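Local atomic coordinates of phage-related conserved hypothetical protein, BB2244 (Bordetella bronchiseptica, PDB entry 2BDV), a protein that is of unknown function but belongs to the SRAP family, whose studied members link covalently to abasic sites in single-stranded DNA. Residues R175-P180 with E189-G194; T92-V97 with P180-A185; I5-K8 with D13-E16; Y34-G39 with L58-K63; M71-L76 with H162-V167. All coordinates share one frame; numbering follows the deposited sequence.

In the fold
Contacts 1 and 3 are buried, contacts 2 and 4 partly buried, and contact 5 lies at the surface. Contacts 1 and 2 share Pro180 and helix 184-191 and touch through Trp177 and Arg94, yet one is apolar packing while the other is an arginine reaching backbone carbonyls. Contacts 2 and 5 sit on the two outer strands of the same mixed sheet, 94-99 and 73-75. Contacts 3 and 4 meet where Ile5 O bonds to Ile36 N; contact 4 passes on to contact 5 through Trp60 NE1 and Ile72 O. Aromatic packing dominates contacts 1 and 4, a phenol against backbone contact 3, and polar side chains contact 5.

Contact 1 of 5, residues R175-P180 with E189-G194; sequences REWVDP and EILRAG
Leu191 CD1 sits over one face of the Trp177 indole, 3.8 Å from the centroid of its six-membered ring and 28° off the normal, which is CH-pi geometry. The second methyl, Leu191 CD2, reaches the outer rim, 3.8 Å from Trp177 CH2. The tryptophan side chain sets out toward helix 184-191, and CG anti to the backbone N (chi1 174°) lays the indole beside the carbonyl carbon, where its six-membered ring meets Leu191. In a second patch, Ile190 extends its chain and rests CD1 on Glu176 CB at 3.6 Å, lying alongside the glutamate as far as its carboxylate. The same methyl, Ile190 CD1, comes within 4.0 Å of Trp177 N, thus touching the helix backbone as well.

These residues join helix 171-178 to helix 184-191, two consecutive helices connected by the short loop 179-183. Leu191 also packs on Leu76 and Ile79 of helix 76-80, and Trp177 on Ala130 and Leu132 of strand 126-133.

Polar groups find partners outside the two segments. Trp177 NE1 bonds to Ile95 O, tying the indole to strand 94-99. The carboxylates of Glu176 and Glu189 stay apart, OE2 to OE2 7.0 Å, and Arg186 forms salt bridges with both, which probably offsets their like charges.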
# COMPACT_ATOMS: atom_id res chain seq x y z
N ARG A 175 9.62 10.84 1.87
CA ARG A 175 10.73 11.17 0.98
C ARG A 175 11.96 10.39 1.41
O ARG A 175 12.69 9.86 0.58
CB ARG A 175 11.06 12.66 1.04
CG ARG A 175 9.98 13.54 0.47
CD ARG A 175 10.19 15.01 0.81
NE ARG A 175 8.91 15.69 0.71
CZ ARG A 175 8.40 16.48 1.65
NH1 ARG A 175 9.08 16.70 2.77
NH2 ARG A 175 7.20 17.00 1.48
N GLU A 176 12.20 10.32 2.72
CA GLU A 176 13.36 9.60 3.20
C GLU A 176 13.23 8.12 2.83
O GLU A 176 14.21 7.50 2.43
CB GLU A 176 13.48 9.74 4.70
CG GLU A 176 14.90 9.96 5.18
CD GLU A 176 14.95 10.10 6.68
OE1 GLU A 176 13.95 10.60 7.24
OE2 GLU A 176 15.97 9.71 7.29
N TRP A 177 12.03 7.57 2.95
CA TRP A 177 11.79 6.18 2.62
C TRP A 177 12.17 5.83 1.17
O TRP A 177 12.85 4.85 0.93
CB TRP A 177 10.32 5.82 2.90
CG TRP A 177 9.89 4.43 2.46
CD1 TRP A 177 9.16 4.11 1.34
CD2 TRP A 177 10.11 3.20 3.15
NE1 TRP A 177 8.91 2.76 1.30
CE2 TRP A 177 9.49 2.17 2.40
CE3 TRP A 177 10.78 2.85 4.34
CZ2 TRP A 177 9.50 0.83 2.80
CZ3 TRP A 177 10.79 1.52 4.74
CH2 TRP A 177 10.16 0.52 3.96
N VAL A 178 11.75 6.66 0.21
CA VAL A 178 12.05 6.39 -1.20
C VAL A 178 13.48 6.75 -1.64
O VAL A 178 13.93 6.34 -2.72
CB VAL A 178 11.02 7.11 -2.14
CG1 VAL A 178 11.14 8.63 -1.97
CG2 VAL A 178 11.28 6.74 -3.60
N ASP A 179 14.20 7.50 -0.81
CA ASP A 179 15.58 7.95 -1.07
C ASP A 179 16.55 6.77 -1.00
O ASP A 179 16.84 6.25 0.08
CB ASP A 179 15.97 9.02 -0.03
CG ASP A 179 17.26 9.78 -0.40
OD1 ASP A 179 17.43 10.92 0.10
OD2 ASP A 179 18.10 9.24 -1.15
N PRO A 180 17.08 6.34 -2.16
CA PRO A 180 18.01 5.22 -2.23
C PRO A 180 19.23 5.37 -1.31
O PRO A 180 19.89 4.39 -0.96
CB PRO A 180 18.38 5.17 -3.71
CG PRO A 180 18.26 6.59 -4.14
CD PRO A 180 17.00 7.05 -3.45
N GLU A 189 13.29 2.12 10.97
CA GLU A 189 12.79 3.07 11.97
C GLU A 189 11.58 3.85 11.44
O GLU A 189 10.55 3.96 12.11
CB GLU A 189 13.89 4.06 12.37
CG GLU A 189 14.98 3.49 13.29
CD GLU A 189 16.08 4.50 13.57
OE1 GLU A 189 16.93 4.23 14.46
OE2 GLU A 189 16.11 5.56 12.90
N ILE A 190 11.72 4.39 10.24
CA ILE A 190 10.66 5.17 9.60
C ILE A 190 9.35 4.39 9.57
O ILE A 190 8.28 4.94 9.83
CB ILE A 190 11.05 5.55 8.15
CG1 ILE A 190 12.26 6.48 8.17
CG2 ILE A 190 9.88 6.23 7.45
CD1 ILE A 190 12.72 6.92 6.79
N LEU A 191 9.46 3.11 9.25
CA LEU A 191 8.30 2.25 9.15
C LEU A 191 7.35 2.26 10.33
O LEU A 191 6.15 2.04 10.16
CB LEU A 191 8.77 0.83 8.87
CG LEU A 191 8.09 0.15 7.68
CD1 LEU A 191 7.86 1.13 6.53
CD2 LEU A 191 8.96 -1.00 7.25
N ARG A 192 7.86 2.52 11.53
CA ARG A 192 6.99 2.55 12.70
C ARG A 192 6.50 3.95 13.05
O ARG A 192 5.89 4.15 14.11
CB ARG A 192 7.67 1.92 13.91
CG ARG A 192 9.09 2.36 14.15
CD ARG A 192 9.62 1.72 15.43
NE ARG A 192 9.18 0.33 15.58
CZ ARG A 192 9.46 -0.65 14.72
NH1 ARG A 192 10.18 -0.40 13.64
NH2 ARG A 192 9.03 -1.89 14.96
N ALA A 193 6.76 4.91 12.17
CA ALA A 193 6.32 6.28 12.41
C ALA A 193 5.07 6.55 11.57
O ALA A 193 4.84 7.67 11.13
CB ALA A 193 7.42 7.26 12.04
N GLY A 194 4.27 5.51 11.36
CA GLY A 194 3.05 5.67 10.57
C GLY A 194 2.02 6.57 11.24
O GLY A 194 1.97 6.65 12.46

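Contact 2 of 5, residues T92-V97 with P180-A185; sequences TGRILV and PATPVA
Arg94 has the most surface buried here, and its guanidinium ends against Thr182. Its NH2 lies 2.9 Å from Thr182 O, but the N-H...O angle of 124° makes this a weak hydrogen bond. The hydroxyl is equally near, with Arg94 NH2 and Thr182 OG1 2.9 Å apart, yet the angle is too poor for a bond. A bend at chi3 (-61°) turns the guanidinium toward Thr182. A water in the guanidinium plane, at its edge, adds a slack bridge: it is 3.4 Å from Arg94 NH1 and 3.4 Å from Thr182 O, both bonds weak.

Thr182 holds its OG1 between its own backbone N and carbonyl carbon (chi1 72°), and the hydroxyl finds its hydrogen-bond partners at Glu176 O and Asp179 O. This fixes the threonine beside the arginine without a bond between their side chains. Val184, at the start of helix 184-191, supplies the third largest area; its CA is 4.3 Å from Arg94 NH1, a packing distance.

Stronger polar partners of Arg94 lie beyond the segments. Several backbone carbonyls accept from its one guanidinium, whose charge they would be expected to stabilise. Overall, an arginine from outer strand 94-99 of the mixed sheet ties together three places in the chain: NE bonds to Trp177 O near the C-terminal end of helix 171-178, NH2 makes only weak bonds to Asp179 O and Thr182 O in the loop leading to helix 184-191, and NH1 turns back to Ile90 O.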
# COMPACT_ATOMS: atom_id res chain seq x y z
N THR A 92 16.60 -2.10 -1.49
CA THR A 92 16.49 -1.53 -2.84
C THR A 92 15.11 -1.55 -3.51
O THR A 92 14.97 -1.12 -4.65
CB THR A 92 17.47 -2.27 -3.77
OG1 THR A 92 17.07 -3.64 -3.91
CG2 THR A 92 18.86 -2.24 -3.17
N GLY A 93 14.09 -2.03 -2.81
CA GLY A 93 12.77 -2.06 -3.41
C GLY A 93 11.72 -1.17 -2.74
O GLY A 93 10.53 -1.38 -2.94
N ARG A 94 12.16 -0.18 -1.97
CA ARG A 94 11.23 0.71 -1.26
C ARG A 94 10.47 1.67 -2.18
O ARG A 94 11.07 2.44 -2.93
CB ARG A 94 11.98 1.52 -0.19
CG ARG A 94 12.69 0.68 0.88
CD ARG A 94 13.21 1.56 2.02
NE ARG A 94 14.18 2.56 1.56
CZ ARG A 94 15.49 2.39 1.56
NH1 ARG A 94 16.03 1.27 2.02
NH2 ARG A 94 16.27 3.35 1.10
N ILE A 95 9.15 1.60 -2.11
CA ILE A 95 8.29 2.46 -2.92
C ILE A 95 7.15 3.01 -2.08
O ILE A 95 6.94 2.60 -0.93
CB ILE A 95 7.67 1.69 -4.11
CG1 ILE A 95 6.61 0.70 -3.60
CG2 ILE A 95 8.75 0.93 -4.87
CD1 ILE A 95 5.64 0.20 -4.67
N LEU A 96 6.40 3.93 -2.67
CA LEU A 96 5.25 4.51 -2.01
C LEU A 96 4.05 4.28 -2.93
O LEU A 96 4.18 4.32 -4.15
CB LEU A 96 5.45 6.01 -1.78
CG LEU A 96 6.60 6.35 -0.84
CD1 LEU A 96 7.05 7.78 -1.03
CD2 LEU A 96 6.16 6.09 0.60
N VAL A 97 2.90 4.00 -2.32
CA VAL A 97 1.67 3.79 -3.07
C VAL A 97 0.67 4.84 -2.60
O VAL A 97 0.13 4.75 -1.50
CB VAL A 97 1.04 2.41 -2.80
CG1 VAL A 97 -0.26 2.29 -3.58
CG2 VAL A 97 2.00 1.30 -3.21
N PRO A 180 17.08 6.34 -2.16
CA PRO A 180 18.01 5.22 -2.23
C PRO A 180 19.23 5.37 -1.31
O PRO A 180 19.89 4.39 -0.96
CB PRO A 180 18.38 5.17 -3.71
CG PRO A 180 18.26 6.59 -4.14
CD PRO A 180 17.00 7.05 -3.45
N ALA A 181 19.52 6.61 -0.91
CA ALA A 181 20.66 6.88 -0.04
C ALA A 181 20.41 6.51 1.42
O ALA A 181 21.36 6.26 2.17
CB ALA A 181 21.04 8.36 -0.14
N THR A 182 19.15 6.47 1.84
CA THR A 182 18.86 6.12 3.24
C THR A 182 19.10 4.64 3.50
O THR A 182 18.57 3.78 2.80
CB THR A 182 17.40 6.45 3.61
OG1 THR A 182 16.52 5.53 2.97
CG2 THR A 182 17.04 7.86 3.18
N PRO A 183 19.92 4.33 4.50
CA PRO A 183 20.24 2.94 4.85
C PRO A 183 19.02 2.16 5.33
O PRO A 183 18.05 2.75 5.81
CB PRO A 183 21.31 3.08 5.92
CG PRO A 183 20.90 4.34 6.62
CD PRO A 183 20.56 5.26 5.46
N VAL A 184 19.09 0.83 5.20
CA VAL A 184 18.02 -0.07 5.61
C VAL A 184 17.66 0.12 7.09
O VAL A 184 16.50 -0.03 7.48
CB VAL A 184 18.43 -1.56 5.40
CG1 VAL A 184 17.34 -2.49 5.91
CG2 VAL A 184 18.71 -1.82 3.93
N ALA A 185 18.66 0.42 7.90
CA ALA A 185 18.46 0.62 9.32
C ALA A 185 17.54 1.81 9.53
O ALA A 185 16.65 1.77 10.38
CB ALA A 185 19.81 0.87 10.02
O HOH W 1 19.30 0.79 1.31

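Contact 3 of 5, residues I5-K8 with D13-E16; sequences IAQK and DYVE
Tyr14 leaves its helix with CG anti to the carbonyl carbon (chi1 -64°), which aims the phenol at the strand, while Gln7 takes a similar first torsion (chi1 -70°) and extends beyond CG. The two side chains cross at about a right angle, with the amide and ring planes 34° apart. Contact is made by the phenol oxygen alone: Tyr14 OH is 3.4 Å from Gln7 CA and 3.7 Å from Gln7 CB, so it rests against the root of the glutamine. Along the backbone, Lys8 N is 3.6 Å from Tyr14 OH, and no hydrogen bond crosses between the segments.

This is a tight strand-to-helix connection, in which strand 5-7 is followed within a few residues by helix 11-18. The strand lies at the end of the four-stranded antiparallel sheet, with backbone bonds also to Ile36 and Arg33. The chain folds back far enough for the helix to send an aromatic ring to the strand's last residue.

What unites the two segments in polar terms is Asp100, whose OD2 is hydrogen-bonded to both Tyr14 OH and Lys8 N. The Gln7 amide takes no part in the contact with the phenol; its NE2 bonds to Pro98 O and Leu43 O, holding the buried amide in position, while the ring of Tyr14 packs on Pro98 and Met45.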
# COMPACT_ATOMS: atom_id res chain seq x y z
N ILE A 5 -7.88 -0.43 -2.19
CA ILE A 5 -7.56 0.97 -1.97
C ILE A 5 -8.30 1.84 -2.99
O ILE A 5 -8.95 1.33 -3.91
CB ILE A 5 -6.05 1.28 -2.13
CG1 ILE A 5 -5.61 0.92 -3.54
CG2 ILE A 5 -5.26 0.57 -1.04
CD1 ILE A 5 -4.18 1.37 -3.88
N ALA A 6 -8.18 3.15 -2.82
CA ALA A 6 -8.80 4.10 -3.73
C ALA A 6 -7.81 5.17 -4.17
O ALA A 6 -7.13 5.77 -3.35
CB ALA A 6 -10.02 4.75 -3.06
N GLN A 7 -7.73 5.37 -5.49
CA GLN A 7 -6.87 6.40 -6.07
C GLN A 7 -7.77 7.26 -6.96
O GLN A 7 -7.93 6.99 -8.16
CB GLN A 7 -5.75 5.79 -6.92
CG GLN A 7 -4.69 5.06 -6.10
CD GLN A 7 -3.51 4.58 -6.94
OE1 GLN A 7 -3.67 4.22 -8.11
NE2 GLN A 7 -2.32 4.55 -6.34
N LYS A 8 -8.37 8.28 -6.36
CA LYS A 8 -9.28 9.16 -7.08
C LYS A 8 -8.79 10.58 -7.36
O LYS A 8 -9.37 11.29 -8.18
CB LYS A 8 -10.63 9.20 -6.37
CG LYS A 8 -10.56 9.18 -4.86
CD LYS A 8 -11.94 8.82 -4.30
CE LYS A 8 -12.00 9.04 -2.80
NZ LYS A 8 -13.36 8.71 -2.26
N ASP A 13 -1.48 15.63 -7.94
CA ASP A 13 -1.66 15.94 -6.53
C ASP A 13 -0.77 15.04 -5.65
O ASP A 13 -0.26 15.50 -4.63
CB ASP A 13 -3.13 15.79 -6.11
CG ASP A 13 -4.02 16.90 -6.66
OD1 ASP A 13 -5.24 16.83 -6.43
OD2 ASP A 13 -3.51 17.83 -7.32
N TYR A 14 -0.59 13.78 -6.04
CA TYR A 14 0.24 12.86 -5.27
C TYR A 14 1.70 13.31 -5.28
O TYR A 14 2.37 13.29 -4.26
CB TYR A 14 0.17 11.43 -5.83
CG TYR A 14 -1.21 10.79 -5.74
CD1 TYR A 14 -1.99 10.95 -4.60
CD2 TYR A 14 -1.72 10.05 -6.80
CE1 TYR A 14 -3.26 10.39 -4.51
CE2 TYR A 14 -2.99 9.48 -6.72
CZ TYR A 14 -3.76 9.66 -5.57
OH TYR A 14 -5.02 9.14 -5.50
N VAL A 15 2.18 13.72 -6.45
CA VAL A 15 3.55 14.18 -6.59
C VAL A 15 3.77 15.46 -5.79
O VAL A 15 4.79 15.61 -5.12
CB VAL A 15 3.88 14.46 -8.06
CG1 VAL A 15 5.22 15.18 -8.18
CG2 VAL A 15 3.92 13.15 -8.83
N GLU A 16 2.81 16.38 -5.87
CA GLU A 16 2.89 17.66 -5.17
C GLU A 16 3.06 17.45 -3.66
O GLU A 16 3.78 18.20 -3.00
CB GLU A 16 1.63 18.48 -5.47
CG GLU A 16 1.49 19.80 -4.69
CD GLU A 16 2.56 20.84 -5.02
OE1 GLU A 16 2.52 21.93 -4.41
OE2 GLU A 16 3.44 20.57 -5.86

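Contact 4 of 5, residues Y34-G39 with L58-K63; sequences YNIPPG and LPWGYK
Pro38 lies flat against Trp60, the two side chains side by side and pointing the same way. Proline CG stands over the six-membered ring, 3.8 Å from the centroid and only 1° off the normal, a clear CH-pi contact. Neighbouring CD follows the same face, 3.8 Å from Trp60 CZ3. The first torsion of Trp60, with CG anti to the backbone N (chi1 -176°), swings the indole beside the carbonyl carbon, and a small chi2 turns it until the six-membered ring lies on Pro38.

The rim of the ring meets carbonyls. Ile36 O approaches at the edge, near the plane, 3.2 Å from Trp60 CZ3, whereas Pro37 O comes obliquely, 3.3 Å from Trp60 CE3. The Ile36 side chain adds a looser apolar touch, CG2 to Trp60 CE3 at 4.4 Å.

Backbones close the contact beside the rings. Gly39 N donates to Trp60 O at 2.7 Å, with an N-H...O angle of 157°. The donor glycine and Gly61, just after the acceptor, both adopt positive phi. Trp60 is positioned further by NE1 bonding to Ile72 O and by its ring stacking with Phe147 of the mixed sheet, so the tryptophan is held by partners beyond the prolines as well. The result is a CH-pi contact of proline on tryptophan, joining the turn after strand 35-36 to the loop that follows strand 54-57 within the SRAP domain.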
# COMPACT_ATOMS: atom_id res chain seq x y z
N TYR A 34 -11.81 4.19 -7.89
CA TYR A 34 -12.33 4.17 -6.52
C TYR A 34 -12.24 2.76 -5.91
O TYR A 34 -12.24 2.62 -4.69
CB TYR A 34 -13.79 4.66 -6.51
CG TYR A 34 -14.37 4.96 -5.12
CD1 TYR A 34 -13.72 5.85 -4.25
CD2 TYR A 34 -15.56 4.36 -4.69
CE1 TYR A 34 -14.25 6.13 -2.97
CE2 TYR A 34 -16.09 4.64 -3.42
CZ TYR A 34 -15.43 5.52 -2.57
OH TYR A 34 -15.94 5.78 -1.31
N ASN A 35 -12.14 1.74 -6.75
CA ASN A 35 -12.08 0.35 -6.28
C ASN A 35 -10.87 -0.35 -6.89
O ASN A 35 -10.93 -0.85 -8.01
CB ASN A 35 -13.36 -0.39 -6.68
CG ASN A 35 -13.42 -1.80 -6.12
OD1 ASN A 35 -13.50 -2.00 -4.91
ND2 ASN A 35 -13.38 -2.79 -7.01
N ILE A 36 -9.78 -0.41 -6.13
CA ILE A 36 -8.55 -1.03 -6.62
C ILE A 36 -8.12 -2.24 -5.81
O ILE A 36 -7.75 -2.12 -4.64
CB ILE A 36 -7.40 -0.02 -6.64
CG1 ILE A 36 -7.79 1.20 -7.48
CG2 ILE A 36 -6.15 -0.67 -7.19
CD1 ILE A 36 -6.77 2.32 -7.46
N PRO A 37 -8.16 -3.43 -6.43
CA PRO A 37 -7.76 -4.65 -5.74
C PRO A 37 -6.38 -5.11 -6.18
O PRO A 37 -5.80 -4.54 -7.10
CB PRO A 37 -8.82 -5.65 -6.18
CG PRO A 37 -8.95 -5.30 -7.63
CD PRO A 37 -8.99 -3.76 -7.60
N PRO A 38 -5.84 -6.13 -5.52
CA PRO A 38 -4.52 -6.66 -5.87
C PRO A 38 -4.61 -7.26 -7.28
O PRO A 38 -5.69 -7.63 -7.75
CB PRO A 38 -4.29 -7.73 -4.82
CG PRO A 38 -4.98 -7.14 -3.62
CD PRO A 38 -6.27 -6.62 -4.20
N GLY A 39 -3.47 -7.35 -7.96
CA GLY A 39 -3.47 -7.91 -9.30
C GLY A 39 -3.60 -6.87 -10.39
O GLY A 39 -3.65 -7.21 -11.57
N LEU A 58 2.85 0.05 -11.06
CA LEU A 58 3.52 -1.22 -10.79
C LEU A 58 2.46 -2.23 -10.37
O LEU A 58 1.39 -1.86 -9.88
CB LEU A 58 4.56 -1.01 -9.68
CG LEU A 58 5.97 -0.54 -10.09
CD1 LEU A 58 5.91 0.61 -11.07
CD2 LEU A 58 6.75 -0.15 -8.84
N PRO A 59 2.73 -3.52 -10.57
CA PRO A 59 1.81 -4.61 -10.22
C PRO A 59 1.70 -4.82 -8.71
O PRO A 59 2.72 -4.99 -8.03
CB PRO A 59 2.44 -5.83 -10.89
CG PRO A 59 3.20 -5.26 -12.02
CD PRO A 59 3.82 -4.03 -11.42
N TRP A 60 0.47 -4.80 -8.21
CA TRP A 60 0.20 -5.01 -6.80
C TRP A 60 -0.01 -6.50 -6.58
O TRP A 60 -0.94 -7.09 -7.13
CB TRP A 60 -1.07 -4.24 -6.39
CG TRP A 60 -1.39 -4.31 -4.92
CD1 TRP A 60 -0.54 -4.70 -3.92
CD2 TRP A 60 -2.61 -3.93 -4.28
NE1 TRP A 60 -1.16 -4.59 -2.71
CE2 TRP A 60 -2.43 -4.11 -2.90
CE3 TRP A 60 -3.84 -3.44 -4.74
CZ2 TRP A 60 -3.44 -3.83 -1.96
CZ3 TRP A 60 -4.84 -3.16 -3.82
CH2 TRP A 60 -4.63 -3.36 -2.44
N GLY A 61 0.86 -7.12 -5.79
CA GLY A 61 0.75 -8.54 -5.52
C GLY A 61 2.07 -9.25 -5.82
O GLY A 61 2.41 -9.47 -6.98
N TYR A 62 2.81 -9.60 -4.77
CA TYR A 62 4.10 -10.27 -4.92
C TYR A 62 4.05 -11.79 -4.79
O TYR A 62 3.57 -12.33 -3.79
CB TYR A 62 5.12 -9.71 -3.91
CG TYR A 62 6.49 -10.37 -3.98
CD1 TYR A 62 7.22 -10.39 -5.17
CD2 TYR A 62 7.06 -10.98 -2.86
CE1 TYR A 62 8.47 -11.00 -5.24
CE2 TYR A 62 8.31 -11.60 -2.92
CZ TYR A 62 9.01 -11.61 -4.12
OH TYR A 62 10.24 -12.23 -4.21
N LYS A 63 4.55 -12.46 -5.83
CA LYS A 63 4.59 -13.91 -5.90
C LYS A 63 6.03 -14.43 -5.94
O LYS A 63 6.66 -14.44 -7.00
CB LYS A 63 3.85 -14.39 -7.14
CG LYS A 63 3.86 -15.90 -7.31
CD LYS A 63 3.16 -16.32 -8.60
CE LYS A 63 3.89 -15.82 -9.83
NZ LYS A 63 3.10 -16.09 -11.07

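Contact 5 of 5, residues M71-L76 with H162-V167; sequences MINAKL and HDRRPV
The end of the Asn73 side chain meets Arg164 at NE, along the flank of the guanidinium, and the two side chains cross at about a right angle. The polar end of the amide lies at the guanidinium edge, 3.2 Å (modelled Asn73 ND2) from Arg164 NE, with the amide and guanidinium planes 45° apart. Arg164 reaches the amide by bending at chi3 (-84°).

The next shell centres on Asp163. Its OD2 accepts Arg164 N at 2.6 Å through the lone pair away from the other oxygen, and stands 4.2 Å above the plane of the Arg164 guanidinium, toward its rim. The same OD2 is bonded to the N of Cys2, the first modelled residue. In studied SRAP relatives an N-terminal cysteine is the DNA-linking residue, and an asparagine such as Asn73 lies near it, so this surface is consistent with the active-site region.

Farther out, Arg164 packs on Asp153 and Thr151, and Lys75 NZ forms a salt bridge with Asp153. Strand 73-75 is an outer strand of the mixed sheet, parallel to 147-151 and leading directly into helix 76-80, while the 162-167 loop passes beside it toward helix 171-178.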
# COMPACT_ATOMS: atom_id res chain seq x y z
N MSE A 71 1.42 -12.55 -1.96
CA MSE A 71 1.50 -11.57 -0.88
C MSE A 71 1.14 -10.16 -1.29
O MSE A 71 1.77 -9.57 -2.17
CB MSE A 71 2.91 -11.60 -0.28
CG MSE A 71 3.24 -12.90 0.42
SE MSE A 71 5.16 -13.16 0.57
CE MSE A 71 5.27 -14.97 -0.13
N ILE A 72 0.12 -9.62 -0.63
CA ILE A 72 -0.37 -8.27 -0.90
C ILE A 72 0.02 -7.27 0.18
O ILE A 72 0.04 -6.06 -0.06
CB ILE A 72 -1.90 -8.25 -1.03
CG1 ILE A 72 -2.54 -8.72 0.28
CG2 ILE A 72 -2.33 -9.13 -2.18
CD1 ILE A 72 -4.05 -8.61 0.31
N ASN A 73 0.31 -7.77 1.38
CA ASN A 73 0.70 -6.93 2.50
C ASN A 73 2.03 -7.45 3.05
O ASN A 73 2.29 -8.65 3.00
CB ASN A 73 -0.35 -6.97 3.62
CG ASN A 73 -1.71 -6.48 3.18
OD1 ASN A 73 -1.82 -5.53 2.40
ND2 ASN A 73 -2.76 -7.11 3.69
N ALA A 74 2.85 -6.55 3.57
CA ALA A 74 4.13 -6.93 4.14
C ALA A 74 4.13 -6.62 5.64
O ALA A 74 4.18 -5.45 6.04
CB ALA A 74 5.26 -6.18 3.44
N LYS A 75 4.06 -7.67 6.46
CA LYS A 75 4.03 -7.52 7.91
C LYS A 75 5.20 -6.70 8.46
O LYS A 75 6.36 -7.07 8.32
CB LYS A 75 4.00 -8.90 8.59
CG LYS A 75 3.87 -8.86 10.11
CD LYS A 75 3.83 -10.26 10.70
CE LYS A 75 2.53 -10.97 10.41
NZ LYS A 75 1.41 -10.45 11.25
N LEU A 76 4.85 -5.59 9.08
CA LEU A 76 5.81 -4.67 9.66
C LEU A 76 6.88 -5.38 10.49
O LEU A 76 8.07 -5.11 10.35
CB LEU A 76 5.07 -3.65 10.51
CG LEU A 76 5.87 -2.57 11.24
CD1 LEU A 76 6.59 -3.21 12.41
CD2 LEU A 76 6.86 -1.91 10.28
N HIS A 162 -9.53 -7.98 12.13
CA HIS A 162 -8.88 -9.10 11.46
C HIS A 162 -8.11 -8.65 10.22
O HIS A 162 -7.47 -9.47 9.54
CB HIS A 162 -9.92 -10.16 11.07
CG HIS A 162 -10.44 -10.95 12.23
ND1 HIS A 162 -10.69 -10.39 13.46
CD2 HIS A 162 -10.79 -12.25 12.32
CE1 HIS A 162 -11.17 -11.32 14.27
NE2 HIS A 162 -11.25 -12.46 13.61
N ASP A 163 -8.18 -7.36 9.90
CA ASP A 163 -7.47 -6.85 8.73
C ASP A 163 -6.14 -6.26 9.17
O ASP A 163 -5.77 -6.32 10.34
CB ASP A 163 -8.32 -5.79 8.01
CG ASP A 163 -8.06 -5.76 6.50
OD1 ASP A 163 -9.04 -5.57 5.74
OD2 ASP A 163 -6.89 -5.91 6.08
N ARG A 164 -5.42 -5.70 8.21
CA ARG A 164 -4.11 -5.13 8.48
C ARG A 164 -4.04 -3.72 7.94
O ARG A 164 -4.01 -3.51 6.73
CB ARG A 164 -3.05 -6.02 7.81
CG ARG A 164 -3.06 -7.46 8.32
CD ARG A 164 -2.44 -8.42 7.32
NE ARG A 164 -3.41 -8.83 6.31
CZ ARG A 164 -4.40 -9.69 6.54
NH1 ARG A 164 -5.25 -10.00 5.57
NH2 ARG A 164 -4.54 -10.26 7.73
N ARG A 165 -4.02 -2.73 8.83
CA ARG A 165 -3.97 -1.35 8.38
C ARG A 165 -2.65 -1.03 7.70
O ARG A 165 -1.59 -1.48 8.13
CB ARG A 165 -4.21 -0.39 9.54
CG ARG A 165 -3.02 -0.23 10.47
CD ARG A 165 -3.38 0.66 11.63
NE ARG A 165 -4.44 0.07 12.45
CZ ARG A 165 -4.95 0.64 13.54
NH1 ARG A 165 -5.91 0.02 14.22
NH2 ARG A 165 -4.51 1.83 13.93
N PRO A 166 -2.70 -0.24 6.62
CA PRO A 166 -1.49 0.15 5.88
C PRO A 166 -0.71 1.25 6.59
O PRO A 166 -1.29 2.18 7.14
CB PRO A 166 -2.06 0.62 4.55
CG PRO A 166 -3.34 1.28 4.97
CD PRO A 166 -3.91 0.26 5.95
N VAL A 167 0.61 1.13 6.59
CA VAL A 167 1.45 2.13 7.24
C VAL A 167 1.54 3.38 6.36
O VAL A 167 2.19 3.36 5.32
CB VAL A 167 2.86 1.57 7.49
CG1 VAL A 167 3.74 2.64 8.13
CG2 VAL A 167 2.78 0.35 8.39